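Local coordinates for beta sliding clamp (Borrelia burgdorferi, PDB 6DJ8), which probably tethers DNA polymerases and other proteins to DNA and makes them processive, as a ring-shaped head-to-tail homodimer that encircles the duplex, at residues A44-V49 / E135-Y140; V79-S84 / E129-Y134; G370-L375 / T384-P389. All blocks are in the same frame, centred on the assembly; numbering follows the deposited sequence.

Contact 1. Residues A44-V49 / E135-Y140; sequences ALLIEV and EEIENY
Y140 has CG anti to its backbone N (chi1 -165°), and L46 does the same with its own CG (chi1 171°). The Y140 torsion carries the ring past L46 CB to the strand backbone, and the L46 torsion sends CD1 to I137. The motif is a short helix laid against a sheet in the N-terminal domain of the clamp. Strand 44-50 lies between 77-82 and 53-59 in its antiparallel sheet. The weakly bonded helix 135-140 crosses it nearly at a right angle, and the short axes of 44-49 and 135-140 come within 9.9 Å.

Y140 is the main link. Its ring reaches past L46 toward the start of the strand. CD2 of Y140 lies 4.0 Å from CB of L46, and CE2 of the ring is about as near. The phenol oxygen then meets the backbone. Y140 OH donates a weak hydrogen bond to the carbonyl O of A44, at 2.7 Å. A second weak bond joins this hydroxyl to the backbone N of T59 on strand 53-59. The buried oxygen is therefore held at two points of neighbouring strands. W42 meets the same ring with its plane tilted by about 25°.

One turn earlier, I137 adds an apolar touch. It crosses L46 at about a right angle, branch to branch. K78 also packs on I137, from the strand 77-82 next door. Within the helix, N139 ND2 bonds to E136 OE1 at 2.8 Å, coming from above the carboxylate plane. L46 CD1, at the end of the leucine, lies 3.9 Å from I137 CG2.

Contact 2. Residues V79-S84 / E129-Y134; sequences VLINAS and EPTFSY
The carbonyl O of L80 is the best-held polar atom, and within the two segments one hydrogen bond grips it. F132 N donates to L80 O at 2.9 Å. The N-H points almost straight at the oxygen (174°), and the donor lies nearly along the C=O axis. The same oxygen also sits at the edge of the F132 ring, in its plane, 3.4 Å from CD1.

The F132 ring is placed by a chi1 of -74°, with CG anti to the carbonyl carbon. L80 crosses it obliquely, and its CD2 touches F132 CG at 3.8 Å. A44 and I41 pack on the ring too.

T131 puts its methyl against V79: T131 CG2 and V79 CG1 are 3.6 Å apart, and the side chains cross at about a right angle. L110 of strand 109-114 touches both. At the other end, I81 CD1 reaches E129 CB at 3.8 Å.

One water bridges the backbones. It accepts from N82 N at 2.9 Å and donates to P130 O at 2.8 Å. N82 is the N-cap of helix 83-92, and its OD1 takes the N-H of N85.

The contact joins strand 77-82, at the edge of one sheet within the chain, to the chain that follows strand 126-130 of the other. The carboxylate of E129 reaches into the dimer interface, where it forms a salt bridge with R324 and a hydrogen bond with Y297, both of the second subunit. Apolar groups, one straight backbone bond and one water would thus help to set the chain beside E129, a charged group that links the two subunits.

Contact 3. Residues G370-L375 / T384-P389; sequences GNVLKL and THLIMP
Four backbone hydrogen bonds tie strands 373-376 and 383-387 into an antiparallel beta hairpin of the C-terminal domain. Strand 383-387 also pairs with 202-211, so the sheet runs on from the central domain. L373 and I387 form a hydrogen-bonded pair, and so do L375 and H385. I387 N meets L373 O in the carbonyl plane at 2.9 Å. The return bond, L373 N to I387 O, is as long, but its donor stands 28° above the carbonyl plane. L375 N to H385 O is the shortest at 2.6 Å and nearly straight (174°). H385 N closes that pair on L375 O. K374 and L386 lie between as a non-hydrogen-bonded pair. There L386 CA makes a CA-H...O contact with L373 O at 3.2 Å, and K374 CA makes another with H385 O.

Apolar contacts fall on both faces. Before the strand, V372 CG2 touches L386 CB at 3.5 Å. On the face of K374 and L386, L386 CD2 lies against the first part of the K374 chain, crossing it obliquely, 3.7 Å from K374 CB. The methyl of T384 meets K374 CD. On the face of L373, L375, H385 and I387, L375 CD2 touches I387 CD1 at 4.0 Å. That same CD1 lies in plane at the edge of the H385 imidazole. Helix 348-355 packs on L375 and H385. P389 CD rests 3.6 Å from N371 O.

The polar tips look elsewhere. H385 ND1 is hydrogen-bonded to S204 OG, while K374 NZ has a weak bond to Q366 OE1.

The backbone ladder fixes the hairpin. Where its strands open into loop, V372 and M388, beside the polar N371, pack on the bound peptide, a site consistent with the protein-binding pocket of beta clamps.

Contacts 1 and 2 form one cluster in the N-terminal domain, with centres 8 Å apart. Strands 44-50 and 77-82 are neighbours in the same sheet. L45 N lies 2.9 Å from I81 O, and I47 N lies 2.9 Å from V79 O, both probable hydrogen bonds. Along the chain, contact 2 is nested inside the loop that contact 1 closes, and a short loop leads from strand 126-130 to helix 135-140. Contact 3 is remote, in the C-terminal domain. Its centre is about 48 Å from that of contact 1 and about 50 Å from that of contact 2. Contact 3 meets the bound peptide, whereas contact 2 reaches the second subunit.

Contact 1. Residues A44-V49 / E135-Y140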
loop_
_atom_site.group_PDB
_atom_site.type_symbol
_atom_site.label_atom_id
_atom_site.label_comp_id
_atom_site.label_asym_id
_atom_site.label_seq_id
_atom_site.Cartn_x
_atom_site.Cartn_y
_atom_site.Cartn_z
ATOM N N ALA A 44 -8.181 16.731 17.355
ATOM C CA ALA A 44 -9.202 16.081 18.152
ATOM C C ALA A 44 -10.548 16.138 17.453
ATOM O O ALA A 44 -10.758 16.896 16.505
ATOM C CB ALA A 44 -9.307 16.750 19.522
ATOM N N LEU A 45 -11.480 15.330 17.939
ATOM C CA LEU A 45 -12.877 15.530 17.593
ATOM C C LEU A 45 -13.681 15.730 18.874
ATOM O O LEU A 45 -13.230 15.404 19.981
ATOM C CB LEU A 45 -13.416 14.361 16.765
ATOM C CG LEU A 45 -13.186 12.954 17.286
ATOM C CD1 LEU A 45 -14.204 12.656 18.336
ATOM C CD2 LEU A 45 -13.264 11.926 16.169
ATOM N N LEU A 46 -14.870 16.294 18.722
ATOM C CA LEU A 46 -15.720 16.621 19.855
ATOM C C LEU A 46 -16.920 15.696 19.791
ATOM O O LEU A 46 -17.613 15.652 18.774
ATOM C CB LEU A 46 -16.149 18.090 19.828
ATOM C CG LEU A 46 -17.209 18.510 20.847
ATOM C CD1 LEU A 46 -16.659 18.433 22.247
ATOM C CD2 LEU A 46 -17.736 19.939 20.563
ATOM N N ILE A 47 -17.138 14.918 20.850
ATOM C CA ILE A 47 -18.312 14.059 20.924
ATOM C C ILE A 47 -19.212 14.586 22.019
ATOM O O ILE A 47 -18.739 15.036 23.073
ATOM C CB ILE A 47 -17.965 12.574 21.158
ATOM C CG1 ILE A 47 -17.367 12.359 22.537
ATOM C CG2 ILE A 47 -17.074 12.047 20.053
ATOM C CD1 ILE A 47 -17.985 11.182 23.247
ATOM N N GLU A 48 -20.511 14.568 21.753
ATOM C CA GLU A 48 -21.486 15.074 22.702
ATOM C C GLU A 48 -22.570 14.032 22.885
ATOM O O GLU A 48 -23.114 13.519 21.900
ATOM C CB GLU A 48 -22.103 16.396 22.237
ATOM C CG GLU A 48 -23.386 16.711 22.976
ATOM C CD GLU A 48 -23.955 18.083 22.649
ATOM O OE1 GLU A 48 -23.699 18.595 21.535
ATOM O OE2 GLU A 48 -24.656 18.643 23.517
ATOM N N VAL A 49 -22.854 13.701 24.138
ATOM C CA VAL A 49 -24.001 12.876 24.479
ATOM C C VAL A 49 -25.170 13.805 24.746
ATOM O O VAL A 49 -25.097 14.670 25.626
ATOM C CB VAL A 49 -23.714 11.997 25.705
ATOM C CG1 VAL A 49 -25.008 11.375 26.196
ATOM C CG2 VAL A 49 -22.695 10.937 25.359
ATOM N N GLU A 135 -11.948 23.015 29.648
ATOM C CA GLU A 135 -11.670 24.365 29.159
ATOM C C GLU A 135 -11.263 24.381 27.691
ATOM O O GLU A 135 -11.430 25.407 27.024
ATOM C CB GLU A 135 -10.582 25.040 30.005
ATOM C CG GLU A 135 -10.941 25.248 31.477
ATOM C CD GLU A 135 -10.939 23.961 32.277
ATOM O OE1 GLU A 135 -9.986 23.169 32.123
ATOM O OE2 GLU A 135 -11.898 23.735 33.047
ATOM N N GLU A 136 -10.762 23.265 27.159
ATOM C CA GLU A 136 -10.373 23.245 25.758
ATOM C C GLU A 136 -11.567 23.116 24.823
ATOM O O GLU A 136 -11.435 23.412 23.631
ATOM C CB GLU A 136 -9.383 22.106 25.497
ATOM C CG GLU A 136 -7.969 22.329 26.046
ATOM C CD GLU A 136 -7.213 23.459 25.340
ATOM O OE1 GLU A 136 -7.679 23.953 24.286
ATOM O OE2 GLU A 136 -6.130 23.840 25.836
ATOM N N ILE A 137 -12.727 22.692 25.328
ATOM C CA ILE A 137 -13.879 22.504 24.451
ATOM C C ILE A 137 -14.341 23.843 23.897
ATOM O O ILE A 137 -14.700 23.952 22.717
ATOM C CB ILE A 137 -15.014 21.760 25.179
ATOM C CG1 ILE A 137 -14.585 20.324 25.493
ATOM C CG2 ILE A 137 -16.266 21.731 24.314
ATOM C CD1 ILE A 137 -15.661 19.487 26.143
ATOM N N GLU A 138 -14.342 24.882 24.736
ATOM C CA GLU A 138 -14.747 26.200 24.264
ATOM C C GLU A 138 -13.906 26.645 23.073
ATOM O O GLU A 138 -14.428 27.270 22.144
ATOM C CB GLU A 138 -14.642 27.213 25.402
ATOM N N ASN A 139 -12.627 26.272 23.051
ATOM C CA ASN A 139 -11.759 26.650 21.942
ATOM C C ASN A 139 -12.181 25.989 20.632
ATOM O O ASN A 139 -11.957 26.556 19.558
ATOM C CB ASN A 139 -10.311 26.276 22.265
ATOM C CG ASN A 139 -9.752 27.042 23.456
ATOM O OD1 ASN A 139 -10.269 28.091 23.843
ATOM N ND2 ASN A 139 -8.687 26.507 24.049
ATOM N N TYR A 140 -12.787 24.798 20.695
ATOM C CA TYR A 140 -13.083 23.974 19.522
ATOM C C TYR A 140 -14.509 24.112 18.994
ATOM O O TYR A 140 -14.709 24.125 17.775
ATOM C CB TYR A 140 -12.815 22.493 19.857
ATOM C CG TYR A 140 -12.727 21.523 18.686
ATOM C CD1 TYR A 140 -11.497 21.165 18.153
ATOM C CD2 TYR A 140 -13.870 20.939 18.132
ATOM C CE1 TYR A 140 -11.399 20.262 17.083
ATOM C CE2 TYR A 140 -13.782 20.026 17.052
ATOM C CZ TYR A 140 -12.540 19.698 16.537
ATOM O OH TYR A 140 -12.413 18.801 15.485
#

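Contact 2. Residues V79-S84 / E129-Y134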
loop_
_atom_site.group_PDB
_atom_site.type_symbol
_atom_site.label_atom_id
_atom_site.label_comp_id
_atom_site.label_asym_id
_atom_site.label_seq_id
_atom_site.Cartn_x
_atom_site.Cartn_y
_atom_site.Cartn_z
ATOM N N VAL A 79 -16.958 15.557 25.365
ATOM C CA VAL A 79 -15.565 15.126 25.471
ATOM C C VAL A 79 -14.820 15.531 24.204
ATOM O O VAL A 79 -15.290 15.275 23.093
ATOM C CB VAL A 79 -15.441 13.602 25.681
ATOM C CG1 VAL A 79 -14.000 13.189 25.558
ATOM C CG2 VAL A 79 -15.956 13.221 27.057
ATOM N N LEU A 80 -13.662 16.164 24.373
ATOM C CA LEU A 80 -12.743 16.434 23.275
ATOM C C LEU A 80 -11.598 15.430 23.348
ATOM O O LEU A 80 -10.898 15.361 24.370
ATOM C CB LEU A 80 -12.214 17.861 23.364
ATOM C CG LEU A 80 -11.395 18.391 22.195
ATOM C CD1 LEU A 80 -12.298 18.561 20.977
ATOM C CD2 LEU A 80 -10.747 19.721 22.581
ATOM N N ILE A 81 -11.412 14.644 22.293
ATOM C CA ILE A 81 -10.428 13.563 22.328
ATOM C C ILE A 81 -9.729 13.453 20.982
ATOM O O ILE A 81 -10.360 13.568 19.930
ATOM C CB ILE A 81 -11.072 12.220 22.721
ATOM C CG1 ILE A 81 -10.034 11.084 22.708
ATOM C CG2 ILE A 81 -12.211 11.863 21.790
ATOM C CD1 ILE A 81 -10.596 9.825 23.287
ATOM N N ASN A 82 -8.416 13.237 21.027
ATOM C CA ASN A 82 -7.616 13.010 19.830
ATOM C C ASN A 82 -8.259 11.966 18.934
ATOM O O ASN A 82 -8.545 10.853 19.376
ATOM C CB ASN A 82 -6.211 12.577 20.243
ATOM C CG ASN A 82 -5.350 12.223 19.066
ATOM O OD1 ASN A 82 -5.177 11.041 18.740
ATOM N ND2 ASN A 82 -4.825 13.242 18.395
ATOM N N ALA A 83 -8.500 12.337 17.663
ATOM C CA ALA A 83 -9.296 11.487 16.782
ATOM C C ALA A 83 -8.600 10.160 16.494
ATOM O O ALA A 83 -9.255 9.117 16.424
ATOM C CB ALA A 83 -9.580 12.206 15.459
ATOM N N SER A 84 -7.287 10.200 16.258
ATOM C CA SER A 84 -6.535 8.996 15.912
ATOM C C SER A 84 -6.529 7.990 17.068
ATOM O O SER A 84 -6.712 6.782 16.860
ATOM C CB SER A 84 -5.111 9.401 15.515
ATOM O OG SER A 84 -4.313 8.280 15.196
ATOM N N GLU A 129 -8.209 6.148 27.492
ATOM C CA GLU A 129 -7.858 7.142 26.478
ATOM C C GLU A 129 -7.881 8.531 27.096
ATOM O O GLU A 129 -8.957 9.019 27.498
ATOM C CB GLU A 129 -8.820 7.071 25.296
ATOM C CG GLU A 129 -8.682 5.803 24.446
ATOM C CD GLU A 129 -7.388 5.777 23.623
ATOM O OE1 GLU A 129 -6.665 6.804 23.584
ATOM O OE2 GLU A 129 -7.100 4.725 22.996
ATOM N N PRO A 130 -6.740 9.196 27.196
ATOM C CA PRO A 130 -6.728 10.546 27.757
ATOM C C PRO A 130 -7.492 11.508 26.868
ATOM O O PRO A 130 -7.575 11.335 25.650
ATOM C CB PRO A 130 -5.238 10.908 27.852
ATOM C CG PRO A 130 -4.500 9.830 27.087
ATOM C CD PRO A 130 -5.390 8.620 27.191
ATOM N N THR A 131 -8.096 12.498 27.513
ATOM C CA THR A 131 -8.936 13.495 26.857
ATOM C C THR A 131 -8.428 14.896 27.149
ATOM O O THR A 131 -7.562 15.105 28.000
ATOM C CB THR A 131 -10.394 13.374 27.315
ATOM O OG1 THR A 131 -10.452 13.600 28.735
ATOM C CG2 THR A 131 -10.942 11.996 26.996
ATOM N N PHE A 132 -8.982 15.866 26.429
ATOM C CA PHE A 132 -8.667 17.245 26.751
ATOM C C PHE A 132 -9.464 17.690 27.965
ATOM O O PHE A 132 -10.433 17.047 28.374
ATOM C CB PHE A 132 -8.941 18.149 25.549
ATOM C CG PHE A 132 -7.921 18.005 24.468
ATOM C CD1 PHE A 132 -8.048 17.013 23.509
ATOM C CD2 PHE A 132 -6.805 18.828 24.437
ATOM C CE1 PHE A 132 -7.088 16.850 22.527
ATOM C CE2 PHE A 132 -5.841 18.677 23.455
ATOM C CZ PHE A 132 -5.982 17.686 22.498
ATOM N N SER A 133 -9.008 18.785 28.569
ATOM C CA SER A 133 -9.718 19.415 29.670
ATOM C C SER A 133 -11.000 20.061 29.160
ATOM O O SER A 133 -11.148 20.345 27.967
ATOM C CB SER A 133 -8.834 20.455 30.366
ATOM N N TYR A 134 -11.954 20.255 30.078
ATOM C CA TYR A 134 -13.208 20.906 29.710
ATOM C C TYR A 134 -12.988 22.318 29.173
ATOM O O TYR A 134 -13.748 22.775 28.310
ATOM C CB TYR A 134 -14.150 20.942 30.915
HETATM O O HOH W 1 -7.113 13.233 23.653
#

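Contact 3. Residues G370-L375 / T384-P389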
loop_
_atom_site.group_PDB
_atom_site.type_symbol
_atom_site.label_atom_id
_atom_site.label_comp_id
_atom_site.label_asym_id
_atom_site.label_seq_id
_atom_site.Cartn_x
_atom_site.Cartn_y
_atom_site.Cartn_z
ATOM N N GLY A 370 -4.612 22.328 -33.175
ATOM C CA GLY A 370 -3.870 23.208 -32.265
ATOM C C GLY A 370 -4.763 23.821 -31.224
ATOM O O GLY A 370 -4.354 24.805 -30.627
ATOM N N ASN A 371 -5.952 23.269 -31.024
ATOM C CA ASN A 371 -6.807 23.849 -29.966
ATOM C C ASN A 371 -7.172 22.810 -28.904
ATOM O O ASN A 371 -6.750 21.669 -29.024
ATOM C CB ASN A 371 -7.980 24.640 -30.519
ATOM C CG ASN A 371 -7.816 26.091 -30.147
ATOM O OD1 ASN A 371 -8.165 26.489 -29.039
ATOM N ND2 ASN A 371 -7.198 26.860 -31.027
ATOM N N VAL A 372 -7.988 23.224 -27.939
ATOM C CA VAL A 372 -8.413 22.406 -26.821
ATOM C C VAL A 372 -9.005 21.092 -27.312
ATOM O O VAL A 372 -9.781 21.049 -28.271
ATOM C CB VAL A 372 -9.419 23.205 -25.972
ATOM C CG1 VAL A 372 -10.672 23.503 -26.779
ATOM C CG2 VAL A 372 -9.769 22.471 -24.746
ATOM N N LEU A 373 -8.645 20.018 -26.622
ATOM C CA LEU A 373 -9.238 18.707 -26.822
ATOM C C LEU A 373 -10.493 18.596 -25.964
ATOM O O LEU A 373 -10.468 18.922 -24.771
ATOM C CB LEU A 373 -8.230 17.621 -26.437
ATOM C CG LEU A 373 -8.307 16.258 -27.096
ATOM C CD1 LEU A 373 -7.945 16.406 -28.546
ATOM C CD2 LEU A 373 -7.363 15.287 -26.409
ATOM N N LYS A 374 -11.585 18.140 -26.563
ATOM C CA LYS A 374 -12.847 17.987 -25.854
ATOM C C LYS A 374 -13.193 16.515 -25.732
ATOM O O LYS A 374 -13.197 15.785 -26.731
ATOM C CB LYS A 374 -13.981 18.729 -26.556
ATOM C CG LYS A 374 -15.345 18.477 -25.923
ATOM C CD LYS A 374 -16.383 19.477 -26.454
ATOM C CE LYS A 374 -17.123 18.929 -27.666
ATOM N NZ LYS A 374 -17.768 17.616 -27.397
ATOM N N LEU A 375 -13.463 16.085 -24.505
ATOM C CA LEU A 375 -13.868 14.721 -24.207
ATOM C C LEU A 375 -15.311 14.702 -23.752
ATOM O O LEU A 375 -15.690 15.481 -22.873
ATOM C CB LEU A 375 -13.000 14.108 -23.103
ATOM C CG LEU A 375 -11.617 13.547 -23.396
ATOM C CD1 LEU A 375 -10.804 14.495 -24.221
ATOM C CD2 LEU A 375 -10.886 13.196 -22.034
ATOM N N THR A 384 -18.909 17.797 -20.141
ATOM C CA THR A 384 -17.827 18.129 -21.061
ATOM C C THR A 384 -16.527 18.210 -20.283
ATOM O O THR A 384 -16.484 18.823 -19.209
ATOM C CB THR A 384 -18.095 19.461 -21.771
ATOM O OG1 THR A 384 -19.253 19.324 -22.580
ATOM C CG2 THR A 384 -16.929 19.866 -22.636
ATOM N N HIS A 385 -15.473 17.601 -20.818
ATOM C CA HIS A 385 -14.132 17.750 -20.269
ATOM C C HIS A 385 -13.182 18.241 -21.354
ATOM O O HIS A 385 -13.130 17.679 -22.458
ATOM C CB HIS A 385 -13.606 16.454 -19.656
ATOM C CG HIS A 385 -12.355 16.650 -18.860
ATOM N ND1 HIS A 385 -12.357 17.146 -17.569
ATOM C CD2 HIS A 385 -11.053 16.472 -19.195
ATOM C CE1 HIS A 385 -11.111 17.223 -17.133
ATOM N NE2 HIS A 385 -10.301 16.816 -18.099
ATOM N N LEU A 386 -12.433 19.281 -21.023
ATOM C CA LEU A 386 -11.509 19.935 -21.931
ATOM C C LEU A 386 -10.099 19.773 -21.399
ATOM O O LEU A 386 -9.872 19.874 -20.188
ATOM C CB LEU A 386 -11.845 21.419 -22.080
ATOM C CG LEU A 386 -13.280 21.765 -22.491
ATOM C CD1 LEU A 386 -13.492 23.288 -22.490
ATOM C CD2 LEU A 386 -13.636 21.189 -23.877
ATOM N N ILE A 387 -9.159 19.527 -22.306
ATOM C CA ILE A 387 -7.749 19.417 -21.971
ATOM C C ILE A 387 -6.968 20.249 -22.972
ATOM O O ILE A 387 -7.067 20.022 -24.185
ATOM C CB ILE A 387 -7.263 17.955 -21.986
ATOM C CG1 ILE A 387 -8.091 17.106 -21.019
ATOM C CG2 ILE A 387 -5.785 17.893 -21.634
ATOM C CD1 ILE A 387 -7.831 15.606 -21.124
ATOM N N MET A 388 -6.197 21.203 -22.474
ATOM C CA MET A 388 -5.352 21.989 -23.363
ATOM C C MET A 388 -4.159 21.138 -23.793
ATOM O O MET A 388 -3.549 20.460 -22.955
ATOM C CB MET A 388 -4.889 23.282 -22.687
ATOM C CG MET A 388 -4.284 24.309 -23.644
ATOM S SD MET A 388 -5.459 24.972 -24.852
ATOM C CE MET A 388 -4.456 26.164 -25.753
ATOM N N PRO A 389 -3.828 21.105 -25.077
ATOM C CA PRO A 389 -2.647 20.356 -25.504
ATOM C C PRO A 389 -1.378 21.010 -24.993
ATOM O O PRO A 389 -1.334 22.204 -24.693
ATOM C CB PRO A 389 -2.714 20.393 -27.038
ATOM C CG PRO A 389 -3.498 21.631 -27.353
ATOM C CD PRO A 389 -4.518 21.698 -26.238
#